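Alr4995 protein (Nostoc sp., PDB 6LRF) is the bifunctional enzyme AgrE, an arginine dihydrolase and ornithine cyclodeaminase, which probably turns arginine into ornithine and ornithine into proline. Local coordinates at residues Arg468-Val473 with Val676-Gly681; Val491-Gly496 with Gln518-Gly523; Leu631-Met636 with Val653-Asn658. All blocks are in the same frame, centred on the assembly; numbering follows the deposited sequence.

Contact 1 of 3, residues Arg468-Val473 with Val676-Gly681; sequences RRVELV and VVTDVG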
loop_
_atom_site.group_PDB
_atom_site.type_symbol
_atom_site.label_atom_id
_atom_site.label_comp_id
_atom_site.label_asym_id
_atom_site.label_seq_id
_atom_site.Cartn_x
_atom_site.Cartn_y
_atom_site.Cartn_z
ATOM N N ARG B 468 14.080 -5.243 -11.362
ATOM C CA ARG B 468 15.310 -6.034 -11.434
ATOM C C ARG B 468 15.164 -7.343 -10.682
ATOM O O ARG B 468 15.586 -8.403 -11.154
ATOM C CB ARG B 468 16.487 -5.239 -10.877
ATOM C CG ARG B 468 17.639 -5.118 -11.847
ATOM C CD ARG B 468 18.655 -4.156 -11.293
ATOM N NE ARG B 468 19.801 -3.914 -12.167
ATOM C CZ ARG B 468 19.791 -3.067 -13.191
ATOM N NH1 ARG B 468 18.689 -2.386 -13.481
ATOM N NH2 ARG B 468 20.883 -2.904 -13.927
ATOM N N ARG B 469 14.566 -7.245 -9.504
ATOM C CA ARG B 469 14.256 -8.386 -8.678
ATOM C C ARG B 469 13.326 -9.349 -9.420
ATOM O O ARG B 469 13.633 -10.537 -9.570
ATOM C CB ARG B 469 13.628 -7.903 -7.367
ATOM C CG ARG B 469 12.851 -8.949 -6.594
ATOM C CD ARG B 469 13.750 -9.874 -5.793
ATOM N NE ARG B 469 12.950 -10.770 -4.961
ATOM C CZ ARG B 469 13.298 -12.012 -4.637
ATOM N NH1 ARG B 469 14.446 -12.525 -5.074
ATOM N NH2 ARG B 469 12.493 -12.747 -3.879
ATOM N N VAL B 470 12.199 -8.825 -9.895
ATOM C CA VAL B 470 11.206 -9.631 -10.590
ATOM C C VAL B 470 11.871 -10.354 -11.750
ATOM O O VAL B 470 11.615 -11.528 -12.010
ATOM C CB VAL B 470 10.037 -8.760 -11.092
ATOM C CG1 VAL B 470 9.278 -9.462 -12.199
ATOM C CG2 VAL B 470 9.112 -8.404 -9.937
ATOM N N GLU B 471 12.783 -9.662 -12.413
ATOM C CA GLU B 471 13.420 -10.214 -13.584
ATOM C C GLU B 471 14.407 -11.341 -13.217
ATOM O O GLU B 471 14.542 -12.323 -13.950
ATOM C CB GLU B 471 14.099 -9.089 -14.358
ATOM C CG GLU B 471 14.750 -9.517 -15.650
ATOM C CD GLU B 471 15.305 -8.339 -16.429
ATOM O OE1 GLU B 471 15.140 -7.193 -15.951
ATOM O OE2 GLU B 471 15.910 -8.561 -17.505
ATOM N N LEU B 472 15.076 -11.222 -12.073
ATOM C CA LEU B 472 15.987 -12.287 -11.658
ATOM C C LEU B 472 15.186 -13.495 -11.161
ATOM O O LEU B 472 15.534 -14.631 -11.474
ATOM C CB LEU B 472 16.973 -11.797 -10.588
ATOM C CG LEU B 472 18.403 -11.521 -11.096
ATOM C CD1 LEU B 472 18.944 -12.696 -11.909
ATOM C CD2 LEU B 472 18.498 -10.224 -11.915
ATOM N N VAL B 473 14.108 -13.248 -10.415
ATOM C CA VAL B 473 13.208 -14.323 -10.013
ATOM C C VAL B 473 12.664 -15.063 -11.235
ATOM O O VAL B 473 12.682 -16.294 -11.293
ATOM C CB VAL B 473 12.035 -13.796 -9.176
ATOM C CG1 VAL B 473 10.925 -14.853 -9.063
ATOM C CG2 VAL B 473 12.527 -13.374 -7.811
ATOM N N VAL B 676 7.201 -12.844 -5.437
ATOM C CA VAL B 676 7.380 -11.493 -5.970
ATOM C C VAL B 676 6.066 -10.736 -5.890
ATOM O O VAL B 676 4.987 -11.301 -6.113
ATOM C CB VAL B 676 7.883 -11.469 -7.440
ATOM C CG1 VAL B 676 9.383 -11.632 -7.494
ATOM C CG2 VAL B 676 7.195 -12.524 -8.266
ATOM N N VAL B 677 6.168 -9.459 -5.546
ATOM C CA VAL B 677 5.013 -8.582 -5.470
ATOM C C VAL B 677 5.016 -7.729 -6.708
ATOM O O VAL B 677 5.795 -6.786 -6.820
ATOM C CB VAL B 677 5.037 -7.699 -4.236
ATOM C CG1 VAL B 677 3.816 -6.801 -4.230
ATOM C CG2 VAL B 677 5.069 -8.564 -2.994
ATOM N N THR B 678 4.161 -8.083 -7.656
ATOM C CA THR B 678 4.229 -7.478 -8.968
ATOM C C THR B 678 2.956 -7.774 -9.754
ATOM O O THR B 678 2.075 -8.508 -9.298
ATOM C CB THR B 678 5.480 -7.979 -9.738
ATOM O OG1 THR B 678 5.770 -7.108 -10.837
ATOM C CG2 THR B 678 5.298 -9.412 -10.236
ATOM N N ASP B 679 2.851 -7.152 -10.918
ATOM C CA ASP B 679 1.779 -7.424 -11.861
ATOM C C ASP B 679 1.972 -8.831 -12.413
ATOM O O ASP B 679 3.038 -9.129 -12.970
ATOM C CB ASP B 679 1.807 -6.384 -12.986
ATOM C CG ASP B 679 0.733 -6.614 -14.033
ATOM O OD1 ASP B 679 0.774 -7.670 -14.713
ATOM O OD2 ASP B 679 -0.128 -5.718 -14.204
ATOM N N VAL B 680 0.955 -9.686 -12.292
ATOM C CA VAL B 680 1.133 -11.085 -12.673
ATOM C C VAL B 680 1.207 -11.224 -14.195
ATOM O O VAL B 680 1.850 -12.143 -14.725
ATOM C CB VAL B 680 0.006 -11.989 -12.088
ATOM C CG1 VAL B 680 -1.327 -11.691 -12.749
ATOM C CG2 VAL B 680 0.349 -13.444 -12.271
ATOM N N GLY B 681 0.576 -10.298 -14.911
ATOM C CA GLY B 681 0.694 -10.286 -16.361
ATOM C C GLY B 681 2.105 -9.902 -16.766
ATOM O O GLY B 681 2.676 -10.477 -17.698
#
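Val676 CG1 is the methyl on which two helix valines converge. Val473 meets it tip to tip, with 3.6 Å between Val473 CG2 and Val676 CG1, and Val473 CB and CG1 lie only slightly farther off. Val470, one turn earlier in the helix, comes in beside it: its CG2 is 4.1 Å from Val676 CG1. The same Val470 branch also reaches Thr678 tip to tip, 3.7 Å from Thr678 CB and about as close to the hydroxyl oxygen. In Val470 (chi1 160°) CG1 is anti to the backbone N, which leaves CG2, anti to the carbonyl carbon, as the methyl facing the strand. Val473 has the same rotamer (chi1 166°), and there CG2 makes the closest approach with CG1 nearly as close. Val676 CG1 is likewise anti to its carbonyl carbon and faces the helix.

Arg469 closes the margin. Val473 CG2 sits over one face of its guanidinium, 3.4 Å above the plane and displaced toward the rim, while NH2 makes a weak hydrogen bond to Gly675 O. This packing lays the start of helix 467-486 against strand 673-677, an outermost strand, within this chain, of the parallel Rossmann-type sheet. Helix 467-486 is the one that leads into the first strand of that sheet, 491-495. Farther out, Val676 also touches Val655 on the neighbouring strand and Phe683 of helix 680-694, and Val470 touches Leu686 of that helix.

The turn after the strand is fixed by Asp679, the N-cap of helix 680-694, whose OD1 accepts a hydrogen bond from Leu682 N. Its negative charge would probably be stabilised by the helix dipole. The other oxygen, OD2, accepts a bond from Glu467 N of the second subunit, tying the turn to the assembly.

Contact 2 of 3, residues Val491-Gly496 with Gln518-Gly523; sequences VVVTAG and QALLGG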
loop_
_atom_site.group_PDB
_atom_site.type_symbol
_atom_site.label_atom_id
_atom_site.label_comp_id
_atom_site.label_asym_id
_atom_site.label_seq_id
_atom_site.Cartn_x
_atom_site.Cartn_y
_atom_site.Cartn_z
ATOM N N VAL B 491 3.963 -29.908 -13.044
ATOM C CA VAL B 491 3.839 -28.515 -12.633
ATOM C C VAL B 491 2.353 -28.196 -12.479
ATOM O O VAL B 491 1.551 -28.513 -13.356
ATOM C CB VAL B 491 4.507 -27.558 -13.644
ATOM C CG1 VAL B 491 4.208 -26.103 -13.301
ATOM C CG2 VAL B 491 6.029 -27.810 -13.704
ATOM N N VAL B 492 1.985 -27.610 -11.344
ATOM C CA VAL B 492 0.588 -27.297 -11.083
ATOM C C VAL B 492 0.466 -25.784 -11.003
ATOM O O VAL B 492 1.318 -25.115 -10.418
ATOM C CB VAL B 492 0.080 -27.955 -9.783
ATOM C CG1 VAL B 492 -1.349 -27.522 -9.478
ATOM C CG2 VAL B 492 0.147 -29.468 -9.902
ATOM N N VAL B 493 -0.575 -25.245 -11.620
ATOM C CA VAL B 493 -0.814 -23.815 -11.576
ATOM C C VAL B 493 -2.123 -23.532 -10.853
ATOM O O VAL B 493 -3.125 -24.218 -11.070
ATOM C CB VAL B 493 -0.840 -23.218 -13.005
ATOM C CG1 VAL B 493 -1.266 -21.780 -12.973
ATOM C CG2 VAL B 493 0.545 -23.336 -13.643
ATOM N N THR B 494 -2.101 -22.548 -9.962
ATOM C CA THR B 494 -3.329 -21.982 -9.413
ATOM C C THR B 494 -3.455 -20.589 -10.010
ATOM O O THR B 494 -2.454 -19.911 -10.218
ATOM C CB THR B 494 -3.316 -21.913 -7.868
ATOM O OG1 THR B 494 -2.392 -20.902 -7.447
ATOM C CG2 THR B 494 -2.868 -23.232 -7.286
ATOM N N ALA B 495 -4.661 -20.147 -10.323
ATOM C CA ALA B 495 -4.767 -18.857 -10.992
ATOM C C ALA B 495 -6.069 -18.157 -10.648
ATOM O O ALA B 495 -7.096 -18.806 -10.549
ATOM C CB ALA B 495 -4.641 -19.043 -12.505
ATOM N N GLY B 496 -6.020 -16.839 -10.479
ATOM C CA GLY B 496 -7.217 -16.053 -10.235
ATOM C C GLY B 496 -7.466 -15.066 -11.361
ATOM O O GLY B 496 -6.605 -14.887 -12.229
ATOM N N GLN B 518 0.598 -29.159 -15.972
ATOM C CA GLN B 518 -0.027 -30.484 -15.932
ATOM C C GLN B 518 -1.374 -30.478 -15.224
ATOM O O GLN B 518 -2.138 -31.433 -15.317
ATOM C CB GLN B 518 0.904 -31.497 -15.248
ATOM C CG GLN B 518 2.002 -32.029 -16.172
ATOM C CD GLN B 518 2.950 -30.942 -16.638
ATOM O OE1 GLN B 518 3.609 -30.286 -15.827
ATOM N NE2 GLN B 518 3.028 -30.746 -17.953
ATOM N N ALA B 519 -1.665 -29.403 -14.506
ATOM C CA ALA B 519 -2.966 -29.263 -13.868
ATOM C C ALA B 519 -3.224 -27.804 -13.545
ATOM O O ALA B 519 -2.302 -27.047 -13.285
ATOM C CB ALA B 519 -3.052 -30.114 -12.602
ATOM N N LEU B 520 -4.495 -27.430 -13.555
ATOM C CA LEU B 520 -4.916 -26.071 -13.280
ATOM C C LEU B 520 -5.981 -26.051 -12.178
ATOM O O LEU B 520 -7.020 -26.704 -12.279
ATOM C CB LEU B 520 -5.456 -25.426 -14.548
ATOM C CG LEU B 520 -5.968 -24.007 -14.388
ATOM C CD1 LEU B 520 -4.824 -23.133 -13.983
ATOM C CD2 LEU B 520 -6.559 -23.534 -15.718
ATOM N N LEU B 521 -5.718 -25.291 -11.125
ATOM C CA LEU B 521 -6.654 -25.188 -10.004
ATOM C C LEU B 521 -7.093 -23.743 -9.846
ATOM O O LEU B 521 -6.255 -22.838 -9.820
ATOM C CB LEU B 521 -6.006 -25.687 -8.708
ATOM C CG LEU B 521 -5.377 -27.077 -8.786
ATOM C CD1 LEU B 521 -4.706 -27.451 -7.452
ATOM C CD2 LEU B 521 -6.441 -28.098 -9.159
ATOM N N GLY B 522 -8.397 -23.514 -9.757
ATOM C CA GLY B 522 -8.882 -22.163 -9.563
ATOM C C GLY B 522 -10.313 -22.113 -9.102
ATOM O O GLY B 522 -10.848 -23.093 -8.582
ATOM N N GLY B 523 -10.945 -20.960 -9.291
ATOM C CA GLY B 523 -12.332 -20.798 -8.905
ATOM C C GLY B 523 -13.236 -20.579 -10.107
ATOM O O GLY B 523 -12.810 -20.663 -11.271
#
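Gln518 CG is anti to the carbonyl carbon (chi1 -80°), and a bend at the next bond (chi2 63°) swings the amide back across the strand end, where the side chain crosses Val491 obliquely. There OE1 offers a lone pair in the carbonyl plane to Val491 N, 2.8 Å from Gln518 OE1, with an N-H...O angle of 152°. The backbone answers with Gln518 N to Val491 O at 2.9 Å, so both polar backbone atoms of Val491 are gripped by one residue. Gln518 NE2 is bound to Gly515 O, which fixes which end of the amide faces the strand. An alanine here would remove OE1 and would probably leave Val491 N without its acceptor, loosening the start of the strand pair.

From this clamp the strands run parallel. Val493 N donates to Ala519 O at 3.0 Å, almost straight, and Leu521 N to Val493 O at 2.8 Å; Ala495 N to Leu521 O, 3.2 Å, is longer and more bent. The two strands belong to a beta-alpha-beta unit, with helices 498-501 and 505-513 in the connection, in the Rossmann fold. On one face Leu521 CD1 lies 3.9 Å from Val492 CG1, beneath Tyr620 and Leu624 of helix 613-624. On the other, Leu520, with CG anti to the backbone N, brings CD1 to 3.9 Å from Val493 CG1. Thr494 OG1 finds Ser635 OG beyond the pair.

The branched aliphatic faces thus shield the backbone hydrogen bonds, and a side-chain carbonyl supplies the acceptor for Val491 N at the first residue of the strand.

Contact 3 of 3, residues Leu631-Met636 with Val653-Asn658; sequences LMLSSM and VCVDIN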
loop_
_atom_site.group_PDB
_atom_site.type_symbol
_atom_site.label_atom_id
_atom_site.label_comp_id
_atom_site.label_asym_id
_atom_site.label_seq_id
_atom_site.Cartn_x
_atom_site.Cartn_y
_atom_site.Cartn_z
ATOM N N LEU B 631 2.892 -23.124 -9.275
ATOM C CA LEU B 631 2.923 -21.738 -9.706
ATOM C C LEU B 631 1.634 -21.037 -9.253
ATOM O O LEU B 631 0.541 -21.340 -9.736
ATOM C CB LEU B 631 3.070 -21.678 -11.225
ATOM C CG LEU B 631 3.628 -20.418 -11.864
ATOM C CD1 LEU B 631 4.996 -20.117 -11.277
ATOM C CD2 LEU B 631 3.736 -20.635 -13.375
HETATM N N MSE B 632 1.750 -20.113 -8.314
HETATM C CA MSE B 632 0.563 -19.494 -7.745
HETATM C C MSE B 632 0.398 -18.078 -8.294
HETATM O O MSE B 632 1.096 -17.142 -7.896
HETATM C CB MSE B 632 0.632 -19.508 -6.220
HETATM C CG MSE B 632 0.335 -20.881 -5.607
HETATM SE SE MSE B 632 1.032 -21.086 -3.779
HETATM C CE MSE B 632 2.927 -20.825 -4.129
ATOM N N LEU B 633 -0.530 -17.942 -9.231
ATOM C CA LEU B 633 -0.659 -16.706 -9.985
ATOM C C LEU B 633 -1.857 -15.907 -9.474
ATOM O O LEU B 633 -3.005 -16.097 -9.923
ATOM C CB LEU B 633 -0.780 -17.012 -11.480
ATOM C CG LEU B 633 0.353 -17.845 -12.097
ATOM C CD1 LEU B 633 -0.035 -18.321 -13.506
ATOM C CD2 LEU B 633 1.669 -17.076 -12.133
ATOM N N SER B 634 -1.539 -15.000 -8.548
ATOM C CA SER B 634 -2.474 -14.193 -7.747
ATOM C C SER B 634 -3.854 -14.816 -7.574
ATOM O O SER B 634 -4.839 -14.322 -8.120
ATOM C CB SER B 634 -2.610 -12.776 -8.334
ATOM O OG SER B 634 -3.108 -12.794 -9.651
ATOM N N SER B 635 -3.917 -15.894 -6.795
ATOM C CA SER B 635 -5.182 -16.586 -6.575
ATOM C C SER B 635 -5.551 -16.705 -5.098
ATOM O O SER B 635 -6.424 -17.505 -4.743
ATOM C CB SER B 635 -5.143 -17.977 -7.222
ATOM O OG SER B 635 -3.909 -18.625 -6.950
HETATM N N MSE B 636 -4.897 -15.914 -4.249
HETATM C CA MSE B 636 -5.359 -15.677 -2.865
HETATM C C MSE B 636 -5.740 -16.920 -2.044
HETATM O O MSE B 636 -4.885 -17.627 -1.493
HETATM C CB MSE B 636 -6.582 -14.738 -2.884
HETATM C CG MSE B 636 -6.350 -13.330 -3.466
HETATM SE SE MSE B 636 -5.427 -12.078 -2.254
HETATM C CE MSE B 636 -6.662 -10.560 -2.340
ATOM N N VAL B 653 6.123 -21.038 -6.149
ATOM C CA VAL B 653 6.319 -19.718 -6.713
ATOM C C VAL B 653 5.025 -18.925 -6.566
ATOM O O VAL B 653 3.978 -19.315 -7.077
ATOM C CB VAL B 653 6.744 -19.785 -8.190
ATOM C CG1 VAL B 653 7.029 -18.387 -8.713
ATOM C CG2 VAL B 653 7.966 -20.674 -8.336
ATOM N N CYS B 654 5.109 -17.820 -5.845
ATOM C CA CYS B 654 3.927 -17.061 -5.469
ATOM C C CYS B 654 3.977 -15.646 -6.027
ATOM O O CYS B 654 4.836 -14.851 -5.644
ATOM C CB CYS B 654 3.788 -17.016 -3.951
ATOM S SG CYS B 654 2.190 -16.359 -3.399
ATOM N N VAL B 655 3.060 -15.329 -6.936
ATOM C CA VAL B 655 3.019 -14.002 -7.534
ATOM C C VAL B 655 1.708 -13.324 -7.198
ATOM O O VAL B 655 0.634 -13.896 -7.402
ATOM C CB VAL B 655 3.196 -14.070 -9.062
ATOM C CG1 VAL B 655 3.404 -12.680 -9.629
ATOM C CG2 VAL B 655 4.378 -14.973 -9.421
ATOM N N ASP B 656 1.794 -12.106 -6.676
ATOM C CA ASP B 656 0.600 -11.344 -6.330
ATOM C C ASP B 656 0.990 -9.889 -6.146
ATOM O O ASP B 656 2.108 -9.598 -5.731
ATOM C CB ASP B 656 -0.058 -11.904 -5.060
ATOM C CG ASP B 656 -1.571 -11.685 -5.032
ATOM O OD1 ASP B 656 -2.029 -10.623 -5.522
ATOM O OD2 ASP B 656 -2.297 -12.581 -4.526
ATOM N N ILE B 657 0.084 -8.971 -6.473
ATOM C CA ILE B 657 0.372 -7.543 -6.327
ATOM C C ILE B 657 0.215 -7.146 -4.861
ATOM O O ILE B 657 0.741 -6.122 -4.422
ATOM C CB ILE B 657 -0.544 -6.655 -7.223
ATOM C CG1 ILE B 657 0.081 -5.272 -7.430
ATOM C CG2 ILE B 657 -1.950 -6.518 -6.620
ATOM C CD1 ILE B 657 1.532 -5.299 -7.879
ATOM N N ASN B 658 -0.520 -7.969 -4.118
ATOM C CA ASN B 658 -0.691 -7.789 -2.683
ATOM C C ASN B 658 0.415 -8.502 -1.900
ATOM O O ASN B 658 0.400 -9.733 -1.784
ATOM C CB ASN B 658 -2.057 -8.319 -2.242
ATOM C CG ASN B 658 -2.393 -7.954 -0.803
ATOM O OD1 ASN B 658 -1.512 -7.618 -0.006
ATOM N ND2 ASN B 658 -3.679 -8.016 -0.465
#
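Strands 631-633 and 653-656 run parallel, their axes diverging by only 7° and approaching to 4.8 Å. Three backbone bonds join them: Met632 N to Val653 O (2.7 Å), Val655 N to Met632 O (2.8 Å), and Ser634 N to Val655 O (2.7 Å). The first two are nearly straight and the donors lie close to the C=O axes; the last bends to 144°, where the chain turns out of the strand at Ser634, whose phi is positive.

On one face Leu631 and Val653 lie side by side, pointing the same way, with Leu631 CD1 3.6 Å from Val653 CB. On the other, selenomethionine Met632 is bent at chi3 (-60°), so that its CE folds back over the neighbouring backbone, 3.5 Å from Val653 O, and also touches Cys654 CB. With helix 637-645 as the connection, these strands make a beta-alpha-beta unit of the Rossmann fold, and the loops after both strands meet at the carboxyl edge of the sheet.

There Asp656, CG anti to the backbone N, lays its carboxylate alongside Ser634, with 3.6 Å from Asp656 OD1 to Ser634 CB. OD1 also receives weak bonds from Ile657 N and Asn658 N. OD2 is buried with no polar partner in the model, which might raise the pKa of the acid; the side chain of selenomethionine Met636, poorly ordered, crosses that of Asp656 at about a right angle, with SE 3.9 Å from Asp656 OD2. Asn658 caps helix 659-665 through OD1 to Ala660 N, while its ND2 makes a weak hydrogen bond to Asn658 OD1 of the third subunit.

All three contacts are largely buried and serve one parallel sheet, but at different positions across it. Contacts 2 and 3 each pair neighbouring strands, and strands 491-495 and 629-633 are themselves neighbours, so Val492 O meets Leu631 N at 2.8 Å between them. Contact 1 instead places a helix on strand 673-677, outermost on one side of the sheet within this chain, which abuts strand 651-656 of contact 3. Chemistry follows place: backbone ladders dominate contacts 2 and 3, whereas valine methyls carry contact 1. A second subunit reaches contact 1 and a third reaches contact 3, while contact 2 is touched by no other chain. Contact 3 alone includes an exposed touching residue, Met636.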